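PDB 3LMD: geranylgeranyl pyrophosphate synthase from Corynebacterium glutamicum, which probably builds a long-chain prenyl diphosphate by adding isopentenyl diphosphate units to an allylic diphosphate, using magnesium as cofactor. Local coordinates for residues E49-E54 with A100-E105; D42-V47 with F77-A82; G152-S155 with T161-H164; L84-E87 with P92-E95; S86-K91 with R330-T335. All coordinates share one frame; numbering follows the deposited sequence.

Interaction 1: residues E49-E54 with A100-E105; sequences ELLHTE and AAVVVE
Leu51 and Val102 mark the point where two helices of the all-helical isoprenoid synthase fold come together, with their CA atoms 5.7 Å apart. Measured on the short segments 49-54 and 100-105, the axes approach to 9.5 Å and their N-to-C directions differ by 52°. Val102 bridges the crossing, and both of its methyls reach the backbone of the facing helix. Its CG1, anti to its own backbone N (chi1 167°), lies 3.9 Å from Leu51 CA. The other branch turns toward the preceding residue, with Val102 CG2 3.9 Å from Leu51 N and 4.0 Å from Leu50 CB. Leu50 and Val102 cross nearly at right angles, and the CG2 methyl touches CB, CG and CD2 of the leucine about equally. Further along helix 95-118, Glu105 contributes its aliphatic stem, while its buried carboxylate forms a salt bridge through OE2 with Arg76. Leu153 of helix 132-157 also packs on Val102, placing that residue among three helices. The bend at chi2 of Glu105 (73°) carries the charged end away from Leu51 and leaves a methylene for the leucine: Leu51 CD2 rests 4.0 Å from Glu105 CG.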
loop_
_atom_site.group_PDB
_atom_site.type_symbol
_atom_site.label_atom_id
_atom_site.label_comp_id
_atom_site.label_asym_id
_atom_site.label_seq_id
_atom_site.Cartn_x
_atom_site.Cartn_y
_atom_site.Cartn_z
ATOM N N GLU A 49 10.037 14.030 15.123
ATOM C CA GLU A 49 11.380 13.445 14.958
ATOM C C GLU A 49 11.276 12.038 14.401
ATOM O O GLU A 49 12.013 11.673 13.484
ATOM C CB GLU A 49 12.168 13.420 16.291
ATOM C CG GLU A 49 12.866 14.772 16.487
ATOM C CD GLU A 49 13.325 15.051 17.911
ATOM O OE1 GLU A 49 13.281 14.135 18.766
ATOM O OE2 GLU A 49 13.724 16.216 18.153
ATOM N N LEU A 50 10.377 11.249 14.966
ATOM C CA LEU A 50 10.274 9.840 14.572
ATOM C C LEU A 50 9.667 9.745 13.160
ATOM O O LEU A 50 10.097 8.938 12.330
ATOM C CB LEU A 50 9.498 9.024 15.619
ATOM C CG LEU A 50 9.235 7.559 15.250
ATOM C CD1 LEU A 50 10.565 6.803 14.929
ATOM C CD2 LEU A 50 8.435 6.816 16.312
ATOM N N LEU A 51 8.679 10.589 12.887
ATOM C CA LEU A 51 8.131 10.660 11.553
ATOM C C LEU A 51 9.222 11.003 10.541
ATOM O O LEU A 51 9.358 10.340 9.503
ATOM C CB LEU A 51 6.986 11.686 11.523
ATOM C CG LEU A 51 6.423 11.973 10.141
ATOM C CD1 LEU A 51 5.666 10.725 9.657
ATOM C CD2 LEU A 51 5.459 13.200 10.232
ATOM N N HIS A 52 10.006 12.044 10.808
ATOM C CA HIS A 52 11.057 12.422 9.840
ATOM C C HIS A 52 12.050 11.277 9.690
ATOM O O HIS A 52 12.510 10.971 8.585
ATOM C CB HIS A 52 11.832 13.682 10.326
ATOM C CG HIS A 52 13.097 13.918 9.561
ATOM N ND1 HIS A 52 13.096 14.372 8.259
ATOM C CD2 HIS A 52 14.398 13.726 9.895
ATOM C CE1 HIS A 52 14.346 14.462 7.827
ATOM N NE2 HIS A 52 15.153 14.063 8.799
ATOM N N THR A 53 12.389 10.615 10.787
ATOM C CA THR A 53 13.275 9.453 10.643
ATOM C C THR A 53 12.686 8.420 9.663
ATOM O O THR A 53 13.371 7.926 8.772
ATOM C CB THR A 53 13.554 8.815 12.015
ATOM O OG1 THR A 53 14.413 9.703 12.762
ATOM C CG2 THR A 53 14.228 7.483 11.872
ATOM N N GLU A 54 11.417 8.072 9.839
ATOM C CA GLU A 54 10.802 7.078 8.947
ATOM C C GLU A 54 10.768 7.566 7.505
ATOM O O GLU A 54 11.100 6.822 6.584
ATOM C CB GLU A 54 9.362 6.768 9.416
ATOM C CG GLU A 54 9.307 5.976 10.691
ATOM C CD GLU A 54 9.680 4.495 10.462
ATOM O OE1 GLU A 54 9.961 4.108 9.318
ATOM O OE2 GLU A 54 9.702 3.715 11.424
ATOM N N ALA A 100 2.503 5.187 17.873
ATOM C CA ALA A 100 1.162 5.080 17.268
ATOM C C ALA A 100 0.749 6.348 16.510
ATOM O O ALA A 100 0.170 6.258 15.430
ATOM C CB ALA A 100 0.108 4.693 18.322
ATOM N N ALA A 101 1.054 7.528 17.045
ATOM C CA ALA A 101 0.689 8.789 16.400
ATOM C C ALA A 101 1.422 8.924 15.080
ATOM O O ALA A 101 0.862 9.436 14.088
ATOM C CB ALA A 101 1.008 10.003 17.316
ATOM N N VAL A 102 2.650 8.424 15.056
ATOM C CA VAL A 102 3.450 8.464 13.847
ATOM C C VAL A 102 2.834 7.517 12.817
ATOM O O VAL A 102 2.758 7.840 11.636
ATOM C CB VAL A 102 4.939 8.126 14.117
ATOM C CG1 VAL A 102 5.708 7.851 12.783
ATOM C CG2 VAL A 102 5.611 9.264 14.948
ATOM N N VAL A 103 2.394 6.350 13.277
ATOM C CA VAL A 103 1.756 5.403 12.362
ATOM C C VAL A 103 0.516 6.044 11.734
ATOM O O VAL A 103 0.299 5.933 10.520
ATOM C CB VAL A 103 1.385 4.097 13.092
ATOM C CG1 VAL A 103 0.403 3.223 12.232
ATOM C CG2 VAL A 103 2.672 3.285 13.399
ATOM N N VAL A 104 -0.297 6.709 12.551
ATOM C CA VAL A 104 -1.487 7.386 12.011
ATOM C C VAL A 104 -1.085 8.419 10.971
ATOM O O VAL A 104 -1.674 8.488 9.875
ATOM C CB VAL A 104 -2.340 8.030 13.122
ATOM C CG1 VAL A 104 -3.472 8.913 12.523
ATOM C CG2 VAL A 104 -2.918 6.914 14.011
ATOM N N GLU A 105 -0.102 9.241 11.296
ATOM C CA GLU A 105 0.292 10.284 10.345
ATOM C C GLU A 105 0.901 9.750 9.050
ATOM O O GLU A 105 0.664 10.316 7.977
ATOM C CB GLU A 105 1.222 11.319 10.989
ATOM C CG GLU A 105 1.574 12.442 10.036
ATOM C CD GLU A 105 0.422 13.426 9.779
ATOM O OE1 GLU A 105 -0.700 13.219 10.266
ATOM O OE2 GLU A 105 0.652 14.453 9.098
#

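Interaction 2: residues D42-V47 with F77-A82; sequences DAMVQV and FRPMFA
The peptide group joining Pro79 to Met80 is the flat surface that Met44 covers: the sulfur stands above its plane, 3.7 Å from both the plane and Met80 N, which puts SD almost directly over that nitrogen. Next to it, the puckered pyrrolidine ring of Pro79 is met at its CB corner by Val47 CG1 at 3.9 Å, and the two side chains run about perpendicular to each other. Ala101 and Glu105 of helix 95-118 also touch this ring, so the proline is shared by three helices of the isoprenoid synthase bundle. On the segments themselves, helix 34-55 and helix 77-86 pass with axes 10.3 Å apart at 127°, nearer to perpendicular than to antiparallel. Met44 reaches across with CG beside its backbone N and a turn at chi2 (-68°), which carries the sulfur to the other helix although the CB bond is not aimed there; a further bend at chi3 turns only the terminal methyl. Contact is thus sulfur against backbone and chain base, without polar bonds between the segments. Met80 extends differently, its outer part leading away to Leu343 of helix 335-349. Phe77 likewise turns from the contact and makes a T-shaped stack with Phe236. What Met80 offers to helix 34-55 besides its backbone is the root of its chain, where Met44 SD lies 4.1 Å from Met80 CB.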
loop_
_atom_site.group_PDB
_atom_site.type_symbol
_atom_site.label_atom_id
_atom_site.label_comp_id
_atom_site.label_asym_id
_atom_site.label_seq_id
_atom_site.Cartn_x
_atom_site.Cartn_y
_atom_site.Cartn_z
ATOM N N ASP A 42 5.780 19.215 23.599
ATOM C CA ASP A 42 6.975 18.362 23.711
ATOM C C ASP A 42 6.774 17.007 23.033
ATOM O O ASP A 42 7.677 16.477 22.395
ATOM C CB ASP A 42 7.319 18.081 25.170
ATOM C CG ASP A 42 7.842 19.306 25.895
ATOM O OD1 ASP A 42 8.002 20.358 25.240
ATOM O OD2 ASP A 42 8.082 19.214 27.119
ATOM N N ALA A 43 5.604 16.425 23.216
ATOM C CA ALA A 43 5.348 15.134 22.596
ATOM C C ALA A 43 5.204 15.287 21.065
ATOM O O ALA A 43 5.613 14.390 20.330
ATOM C CB ALA A 43 4.126 14.468 23.214
ATOM N N MET A 44 4.670 16.420 20.586
ATOM C CA MET A 44 4.587 16.666 19.130
ATOM C C MET A 44 5.968 16.759 18.478
ATOM O O MET A 44 6.142 16.377 17.313
ATOM C CB MET A 44 3.726 17.887 18.759
ATOM C CG MET A 44 2.215 17.661 18.832
ATOM S SD MET A 44 1.539 16.504 17.571
ATOM C CE MET A 44 2.771 16.552 16.291
ATOM N N VAL A 45 6.954 17.276 19.207
ATOM C CA VAL A 45 8.322 17.318 18.671
ATOM C C VAL A 45 8.837 15.883 18.503
ATOM O O VAL A 45 9.491 15.526 17.499
ATOM C CB VAL A 45 9.265 18.084 19.644
ATOM C CG1 VAL A 45 10.749 17.883 19.259
ATOM C CG2 VAL A 45 8.890 19.558 19.707
ATOM N N GLN A 46 8.567 15.047 19.493
ATOM C CA GLN A 46 8.974 13.653 19.434
ATOM C C GLN A 46 8.293 12.896 18.267
ATOM O O GLN A 46 8.915 12.069 17.602
ATOM C CB GLN A 46 8.642 12.958 20.745
ATOM C CG GLN A 46 9.404 13.530 21.967
ATOM C CD GLN A 46 8.897 12.937 23.274
ATOM O OE1 GLN A 46 9.115 11.762 23.559
ATOM N NE2 GLN A 46 8.204 13.749 24.070
ATOM N N VAL A 47 7.017 13.170 18.050
ATOM C CA VAL A 47 6.317 12.643 16.857
ATOM C C VAL A 47 7.003 13.111 15.577
ATOM O O VAL A 47 7.253 12.328 14.662
ATOM C CB VAL A 47 4.857 13.175 16.825
ATOM C CG1 VAL A 47 4.217 12.940 15.462
ATOM C CG2 VAL A 47 4.049 12.548 17.975
ATOM N N PHE A 77 -2.875 17.567 12.751
ATOM C CA PHE A 77 -4.038 17.335 13.621
ATOM C C PHE A 77 -4.184 15.892 14.132
ATOM O O PHE A 77 -4.537 15.657 15.307
ATOM C CB PHE A 77 -5.349 17.728 12.925
ATOM C CG PHE A 77 -6.547 17.421 13.769
ATOM C CD1 PHE A 77 -7.280 16.258 13.581
ATOM C CD2 PHE A 77 -6.883 18.255 14.824
ATOM C CE1 PHE A 77 -8.365 15.949 14.422
ATOM C CE2 PHE A 77 -7.951 17.960 15.646
ATOM C CZ PHE A 77 -8.692 16.805 15.449
ATOM N N ARG A 78 -3.971 14.915 13.257
ATOM C CA ARG A 78 -4.216 13.516 13.663
ATOM C C ARG A 78 -3.296 13.039 14.789
ATOM O O ARG A 78 -3.774 12.434 15.770
ATOM C CB ARG A 78 -4.162 12.585 12.460
ATOM C CG ARG A 78 -5.273 12.919 11.470
ATOM C CD ARG A 78 -5.072 12.283 10.076
ATOM N NE ARG A 78 -6.161 12.711 9.196
ATOM C CZ ARG A 78 -6.211 13.906 8.611
ATOM N NH1 ARG A 78 -5.205 14.757 8.759
ATOM N NH2 ARG A 78 -7.238 14.228 7.821
ATOM N N PRO A 79 -1.982 13.300 14.666
ATOM C CA PRO A 79 -1.157 12.912 15.821
ATOM C C PRO A 79 -1.482 13.734 17.069
ATOM O O PRO A 79 -1.445 13.190 18.169
ATOM C CB PRO A 79 0.293 13.137 15.349
ATOM C CG PRO A 79 0.208 13.762 13.955
ATOM C CD PRO A 79 -1.187 13.607 13.444
ATOM N N MET A 80 -1.822 15.011 16.909
ATOM C CA MET A 80 -2.190 15.829 18.073
ATOM C C MET A 80 -3.389 15.224 18.791
ATOM O O MET A 80 -3.430 15.154 20.018
ATOM C CB MET A 80 -2.531 17.285 17.654
ATOM C CG MET A 80 -2.789 18.213 18.867
ATOM S SD MET A 80 -3.583 19.836 18.496
ATOM C CE MET A 80 -5.310 19.334 18.439
ATOM N N PHE A 81 -4.388 14.796 18.020
ATOM C CA PHE A 81 -5.560 14.139 18.604
ATOM C C PHE A 81 -5.186 12.844 19.325
ATOM O O PHE A 81 -5.687 12.575 20.413
ATOM C CB PHE A 81 -6.644 13.881 17.542
ATOM C CG PHE A 81 -7.877 13.182 18.108
ATOM C CD1 PHE A 81 -8.460 13.622 19.292
ATOM C CD2 PHE A 81 -8.412 12.076 17.488
ATOM C CE1 PHE A 81 -9.586 12.967 19.817
ATOM C CE2 PHE A 81 -9.555 11.437 17.992
ATOM C CZ PHE A 81 -10.130 11.874 19.145
ATOM N N ALA A 82 -4.286 12.047 18.742
ATOM C CA ALA A 82 -3.822 10.816 19.411
ATOM C C ALA A 82 -3.138 11.141 20.770
ATOM O O ALA A 82 -3.303 10.407 21.776
ATOM C CB ALA A 82 -2.819 10.057 18.513
#

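Interaction 3: residues G152-S155 with T161-H164; sequences GLMS and TVAH
Met154 fills the inner angle where helix 132-157 turns into helix 159-181, two successive members of the all-helical isoprenoid synthase fold. The backbones are nearest at Met154 and Val162, whose CA atoms lie 6.1 Å apart. Met154 starts with CG beside its backbone N and runs extended through chi2 (-167°), then bends at the thioether. This shape gives it three points of touch: Met154 CB lies 3.9 Å from Val162 CG2, Met154 CG lies 4.0 Å from Thr161 CG2, and the terminal methyl CE folds back to 4.1 Å from Val162 CG2. The curled chain thus brings its first and last carbons against the same valine methyl, which also borders the carbonyl oxygen of Met154. Thr161 divides its two branches by chemistry. Its methyl, opposite the backbone N in torsion, faces the methionine, while its hydroxyl hydrogen-bonds to NE2 of His214 on helix 188-214. Beyond the contact lies the dimer interface: Val162 packs on Ser151 of the second subunit, and Ser155 and Ala163 pack on Ala163 and Ser155 of that subunit. Just past the methionine, Ser155 turns its hydroxyl back to its own helix. Ser155 OG donates to Gly152 O at 2.6 Å, meeting the C=O at 141° and tilted 17° from the carbonyl plane.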
loop_
_atom_site.group_PDB
_atom_site.type_symbol
_atom_site.label_atom_id
_atom_site.label_comp_id
_atom_site.label_asym_id
_atom_site.label_seq_id
_atom_site.Cartn_x
_atom_site.Cartn_y
_atom_site.Cartn_z
ATOM N N GLY A 152 6.491 -1.534 9.874
ATOM C CA GLY A 152 7.660 -1.734 10.754
ATOM C C GLY A 152 7.343 -1.276 12.177
ATOM O O GLY A 152 7.552 -2.030 13.157
ATOM N N LEU A 153 6.835 -0.047 12.308
ATOM C CA LEU A 153 6.478 0.478 13.648
ATOM C C LEU A 153 5.356 -0.322 14.316
ATOM O O LEU A 153 5.385 -0.604 15.525
ATOM C CB LEU A 153 6.064 1.951 13.572
ATOM C CG LEU A 153 7.165 2.947 13.191
ATOM C CD1 LEU A 153 6.563 4.362 13.090
ATOM C CD2 LEU A 153 8.310 2.881 14.240
ATOM N N MET A 154 4.347 -0.680 13.542
ATOM C CA MET A 154 3.225 -1.493 14.079
ATOM C C MET A 154 3.682 -2.835 14.599
ATOM O O MET A 154 3.084 -3.360 15.534
ATOM C CB MET A 154 2.132 -1.727 12.984
ATOM C CG MET A 154 1.390 -0.433 12.686
ATOM S SD MET A 154 -0.143 -0.738 11.698
ATOM C CE MET A 154 0.387 -2.076 10.825
ATOM N N SER A 155 4.715 -3.417 13.985
ATOM C CA SER A 155 5.271 -4.683 14.491
ATOM C C SER A 155 5.776 -4.553 15.926
ATOM O O SER A 155 5.874 -5.544 16.650
ATOM C CB SER A 155 6.398 -5.229 13.592
ATOM O OG SER A 155 7.665 -4.550 13.785
ATOM N N THR A 161 -2.898 -3.504 17.324
ATOM C CA THR A 161 -2.714 -2.288 16.517
ATOM C C THR A 161 -2.795 -2.646 15.049
ATOM O O THR A 161 -3.418 -1.922 14.231
ATOM C CB THR A 161 -1.366 -1.594 16.836
ATOM O OG1 THR A 161 -1.423 -1.123 18.191
ATOM C CG2 THR A 161 -1.068 -0.390 15.856
ATOM N N VAL A 162 -2.183 -3.770 14.702
ATOM C CA VAL A 162 -2.163 -4.218 13.305
ATOM C C VAL A 162 -3.603 -4.531 12.822
ATOM O O VAL A 162 -3.982 -4.180 11.714
ATOM C CB VAL A 162 -1.256 -5.458 13.104
ATOM C CG1 VAL A 162 -1.294 -5.963 11.643
ATOM C CG2 VAL A 162 0.230 -5.125 13.492
ATOM N N ALA A 163 -4.389 -5.198 13.667
ATOM C CA ALA A 163 -5.769 -5.569 13.327
ATOM C C ALA A 163 -6.581 -4.303 13.120
ATOM O O ALA A 163 -7.371 -4.182 12.161
ATOM C CB ALA A 163 -6.375 -6.384 14.471
ATOM N N HIS A 164 -6.396 -3.344 14.028
ATOM C CA HIS A 164 -7.106 -2.072 13.932
ATOM C C HIS A 164 -6.674 -1.299 12.686
ATOM O O HIS A 164 -7.504 -0.718 11.983
ATOM C CB HIS A 164 -6.869 -1.233 15.187
ATOM C CG HIS A 164 -7.431 0.140 15.089
ATOM N ND1 HIS A 164 -8.755 0.419 15.360
ATOM C CD2 HIS A 164 -6.867 1.312 14.698
ATOM C CE1 HIS A 164 -8.979 1.710 15.157
ATOM N NE2 HIS A 164 -7.850 2.272 14.756
#

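Interaction 4: residues L84-E87 with P92-E95; sequences LASE and PLSE
Glu87 folds its carboxylate over the apolar flanks of Pro92 and Leu93. A bend at chi2 (-73°) returns the end of the chain to the loop although its CB bond points away. Each oxygen borders a different residue: Glu87 OE1 lies 3.8 Å from Pro92 CB, and Glu87 OE2 is 3.3 Å from Leu93 CD1. OE2 also has a long, weak ion pair with Arg39. Ser86 supplies the polar tie. Its OG accepts the N-H of Leu93 at 2.9 Å, with 149° at the hydrogen, and is also hydrogen-bonded to Leu83 O, so one hydroxyl links the last turn of helix 77-86 to the returning loop. Beside it, Pro92 CA approaches Ser86 O at 3.4 Å in a C-H...O contact. Leu93 takes a left-handed backbone conformation (phi 60°), and Ser94 follows at the N-cap of the next helix. Together these features define a compact helix-loop-helix connection between helices 77-86 and 95-118.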
loop_
_atom_site.group_PDB
_atom_site.type_symbol
_atom_site.label_atom_id
_atom_site.label_comp_id
_atom_site.label_asym_id
_atom_site.label_seq_id
_atom_site.Cartn_x
_atom_site.Cartn_y
_atom_site.Cartn_z
ATOM N N LEU A 84 -3.660 13.901 22.678
ATOM C CA LEU A 84 -4.749 14.307 23.582
ATOM C C LEU A 84 -5.502 13.114 24.118
ATOM O O LEU A 84 -5.768 13.020 25.337
ATOM C CB LEU A 84 -5.688 15.311 22.879
ATOM C CG LEU A 84 -5.025 16.646 22.525
ATOM C CD1 LEU A 84 -5.943 17.498 21.653
ATOM C CD2 LEU A 84 -4.717 17.376 23.829
ATOM N N ALA A 85 -5.856 12.178 23.231
ATOM C CA ALA A 85 -6.547 10.979 23.666
ATOM C C ALA A 85 -5.735 10.215 24.701
ATOM O O ALA A 85 -6.304 9.616 25.608
ATOM C CB ALA A 85 -6.847 10.031 22.457
ATOM N N SER A 86 -4.412 10.185 24.545
ATOM C CA SER A 86 -3.576 9.431 25.484
ATOM C C SER A 86 -3.633 10.042 26.891
ATOM O O SER A 86 -3.350 9.374 27.866
ATOM C CB SER A 86 -2.114 9.336 25.011
ATOM O OG SER A 86 -1.401 10.536 25.298
ATOM N N GLU A 87 -4.032 11.294 26.995
ATOM C CA GLU A 87 -4.098 11.953 28.315
ATOM C C GLU A 87 -5.110 11.268 29.221
ATOM O O GLU A 87 -5.108 11.501 30.432
ATOM C CB GLU A 87 -4.424 13.444 28.175
ATOM C CG GLU A 87 -3.271 14.243 27.588
ATOM C CD GLU A 87 -2.110 14.433 28.601
ATOM O OE1 GLU A 87 -2.256 14.034 29.769
ATOM O OE2 GLU A 87 -1.077 15.014 28.240
ATOM N N PRO A 92 0.159 8.466 29.562
ATOM C CA PRO A 92 -0.016 9.513 28.549
ATOM C C PRO A 92 1.278 9.846 27.874
ATOM O O PRO A 92 2.331 9.909 28.531
ATOM C CB PRO A 92 -0.474 10.740 29.345
ATOM C CG PRO A 92 -0.807 10.257 30.722
ATOM C CD PRO A 92 -0.169 8.918 30.931
ATOM N N LEU A 93 1.220 10.066 26.563
ATOM C CA LEU A 93 2.380 10.577 25.862
ATOM C C LEU A 93 3.607 9.669 25.951
ATOM O O LEU A 93 4.730 10.115 25.782
ATOM C CB LEU A 93 2.711 11.996 26.343
ATOM C CG LEU A 93 1.497 12.927 26.399
ATOM C CD1 LEU A 93 1.885 14.271 27.044
ATOM C CD2 LEU A 93 0.904 13.143 24.970
ATOM N N SER A 94 3.394 8.385 26.200
ATOM C CA SER A 94 4.508 7.463 26.374
ATOM C C SER A 94 5.109 7.121 25.012
ATOM O O SER A 94 4.612 7.580 23.976
ATOM C CB SER A 94 4.011 6.206 27.051
ATOM O OG SER A 94 3.007 5.606 26.242
ATOM N N GLU A 95 6.171 6.317 24.998
ATOM C CA GLU A 95 6.888 6.063 23.742
ATOM C C GLU A 95 5.958 5.373 22.703
ATOM O O GLU A 95 6.056 5.634 21.498
ATOM C CB GLU A 95 8.128 5.199 24.022
ATOM C CG GLU A 95 8.796 4.557 22.814
ATOM C CD GLU A 95 9.206 3.086 23.101
ATOM O OE1 GLU A 95 8.737 2.509 24.116
ATOM O OE2 GLU A 95 9.990 2.505 22.319
#

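Interaction 5: residues S86-K91 with R330-T335; sequences SEFGEK and RLPDST
Ser334 OG caps helix 335-349 by hydrogen-bonding to Lys337 N, has a weak 3.4 Å bond to Pro332 O, and borders the ring of Phe88, lying 3.8 Å from Phe88 CE1. It approaches that ring obliquely. The ring is the main element supplied by segment 86-91: Phe88 is the third residue of the type I turn from Ser86 to Gly89, and its side chain projects from there toward the loop 330-335. Leu331 covers one face, its CD1 standing 4.0 Å above the ring plane and displaced toward the rim. In the plane, at the edge, lies Pro332 O, 3.8 Å from Phe88 CE1. The proline ring completes this side, with Pro332 CG 3.9 Å from Phe88 CD1. The loop thus presents leucine, proline and backbone carbonyl around one end of the phenyl group, while Leu225 of helix 219-246 and Val336 and Leu340 of helix 335-349 also touch Phe88. The weakly positive ring hydrogens would suit an in-plane carbonyl, but at these distances such attraction is probably modest. The chemistry therefore implies that two loops remote in sequence meet mainly through apolar burial of one aromatic ring, with the polar bonds of Ser334 spent on capping the next helix and, weakly, on its own loop.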
loop_
_atom_site.group_PDB
_atom_site.type_symbol
_atom_site.label_atom_id
_atom_site.label_comp_id
_atom_site.label_asym_id
_atom_site.label_seq_id
_atom_site.Cartn_x
_atom_site.Cartn_y
_atom_site.Cartn_z
ATOM N N SER A 86 -4.412 10.185 24.545
ATOM C CA SER A 86 -3.576 9.431 25.484
ATOM C C SER A 86 -3.633 10.042 26.891
ATOM O O SER A 86 -3.350 9.374 27.866
ATOM C CB SER A 86 -2.114 9.336 25.011
ATOM O OG SER A 86 -1.401 10.536 25.298
ATOM N N GLU A 87 -4.032 11.294 26.995
ATOM C CA GLU A 87 -4.098 11.953 28.315
ATOM C C GLU A 87 -5.110 11.268 29.221
ATOM O O GLU A 87 -5.108 11.501 30.432
ATOM C CB GLU A 87 -4.424 13.444 28.175
ATOM C CG GLU A 87 -3.271 14.243 27.588
ATOM C CD GLU A 87 -2.110 14.433 28.601
ATOM O OE1 GLU A 87 -2.256 14.034 29.769
ATOM O OE2 GLU A 87 -1.077 15.014 28.240
ATOM N N PHE A 88 -5.948 10.395 28.651
ATOM C CA PHE A 88 -6.958 9.703 29.439
ATOM C C PHE A 88 -6.499 8.360 29.982
ATOM O O PHE A 88 -7.258 7.690 30.663
ATOM C CB PHE A 88 -8.291 9.541 28.663
ATOM C CG PHE A 88 -9.006 10.837 28.425
ATOM C CD1 PHE A 88 -9.863 11.364 29.382
ATOM C CD2 PHE A 88 -8.781 11.562 27.254
ATOM C CE1 PHE A 88 -10.512 12.588 29.159
ATOM C CE2 PHE A 88 -9.401 12.750 27.006
ATOM C CZ PHE A 88 -10.285 13.298 27.975
ATOM N N GLY A 89 -5.271 7.949 29.692
ATOM C CA GLY A 89 -4.822 6.628 30.167
ATOM C C GLY A 89 -3.794 6.801 31.286
ATOM O O GLY A 89 -3.466 7.919 31.654
ATOM N N GLU A 90 -3.257 5.698 31.795
ATOM C CA GLU A 90 -2.240 5.749 32.850
ATOM C C GLU A 90 -0.844 6.096 32.334
ATOM O O GLU A 90 0.020 6.492 33.108
ATOM C CB GLU A 90 -2.173 4.408 33.597
ATOM C CG GLU A 90 -3.520 3.810 33.961
ATOM C CD GLU A 90 -3.382 2.491 34.720
ATOM O OE1 GLU A 90 -2.437 2.366 35.530
ATOM O OE2 GLU A 90 -4.218 1.581 34.510
ATOM N N LYS A 91 -0.598 5.921 31.038
ATOM C CA LYS A 91 0.702 6.279 30.501
ATOM C C LYS A 91 0.583 7.226 29.307
ATOM O O LYS A 91 0.884 6.833 28.181
ATOM C CB LYS A 91 1.459 5.018 30.086
ATOM C CG LYS A 91 1.386 3.898 31.141
ATOM C CD LYS A 91 2.325 2.743 30.837
ATOM C CE LYS A 91 2.601 1.931 32.103
ATOM N NZ LYS A 91 3.409 0.709 31.832
ATOM N N ARG A 330 -18.942 10.467 28.057
ATOM C CA ARG A 330 -18.417 9.204 28.560
ATOM C C ARG A 330 -17.042 9.332 29.228
ATOM O O ARG A 330 -16.532 8.373 29.830
ATOM C CB ARG A 330 -18.354 8.158 27.444
ATOM C CG ARG A 330 -19.702 7.889 26.745
ATOM C CD ARG A 330 -19.469 7.082 25.473
ATOM N NE ARG A 330 -19.135 5.688 25.769
ATOM C CZ ARG A 330 -18.738 4.824 24.847
ATOM N NH1 ARG A 330 -18.616 5.233 23.587
ATOM N NH2 ARG A 330 -18.462 3.562 25.169
ATOM N N LEU A 331 -16.448 10.513 29.118
ATOM C CA LEU A 331 -15.080 10.737 29.578
ATOM C C LEU A 331 -15.121 11.607 30.827
ATOM O O LEU A 331 -16.033 12.444 30.989
ATOM C CB LEU A 331 -14.257 11.486 28.498
ATOM C CG LEU A 331 -14.073 10.723 27.183
ATOM C CD1 LEU A 331 -13.414 11.624 26.112
ATOM C CD2 LEU A 331 -13.250 9.452 27.403
ATOM N N PRO A 332 -14.111 11.445 31.686
ATOM C CA PRO A 332 -14.011 12.260 32.885
ATOM C C PRO A 332 -13.718 13.711 32.571
ATOM O O PRO A 332 -12.939 14.052 31.650
ATOM C CB PRO A 332 -12.837 11.630 33.652
ATOM C CG PRO A 332 -12.018 10.985 32.643
ATOM C CD PRO A 332 -13.034 10.443 31.615
ATOM N N ASP A 333 -14.337 14.563 33.364
ATOM C CA ASP A 333 -14.177 15.980 33.254
ATOM C C ASP A 333 -12.701 16.333 33.458
ATOM O O ASP A 333 -12.021 15.736 34.309
ATOM C CB ASP A 333 -15.108 16.632 34.278
ATOM C CG ASP A 333 -16.539 16.034 34.214
ATOM O OD1 ASP A 333 -16.813 15.198 33.306
ATOM O OD2 ASP A 333 -17.390 16.387 35.057
ATOM N N SER A 334 -12.199 17.251 32.635
ATOM C CA SER A 334 -10.775 17.601 32.638
ATOM C C SER A 334 -10.550 18.669 31.605
ATOM O O SER A 334 -11.393 18.910 30.733
ATOM C CB SER A 334 -9.895 16.392 32.303
ATOM O OG SER A 334 -10.161 15.935 30.969
ATOM N N THR A 335 -9.410 19.328 31.677
ATOM C CA THR A 335 -9.064 20.333 30.714
ATOM C C THR A 335 -8.839 19.702 29.364
ATOM O O THR A 335 -9.017 20.335 28.369
ATOM C CB THR A 335 -7.797 21.097 31.063
ATOM O OG1 THR A 335 -6.736 20.189 31.284
ATOM C CG2 THR A 335 -8.001 21.919 32.253
#

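Interactions 1 and 2 both use helix 34-55, which meets helix 77-86 through 42-47 and helix 95-118 through 49-54; their centres lie 9 Å apart and their segments touch and alternate along the chain. Interaction 4 closes the loop between the two partner helices, its centre about 9 Å from that of interaction 2, with Leu93 reaching Ala43. Interaction 5 starts from the same loop and ties it to the loop before helix 335-349. Interaction 3 falls between the halves of interaction 5 in sequence and touches interaction 1 through Leu153 and Met154, the centres about 13 Å apart. The series runs from the dimer-facing corner to the C-terminal helices, away from calcium-binding Asp115, Asp119, Glu302 and Ser305.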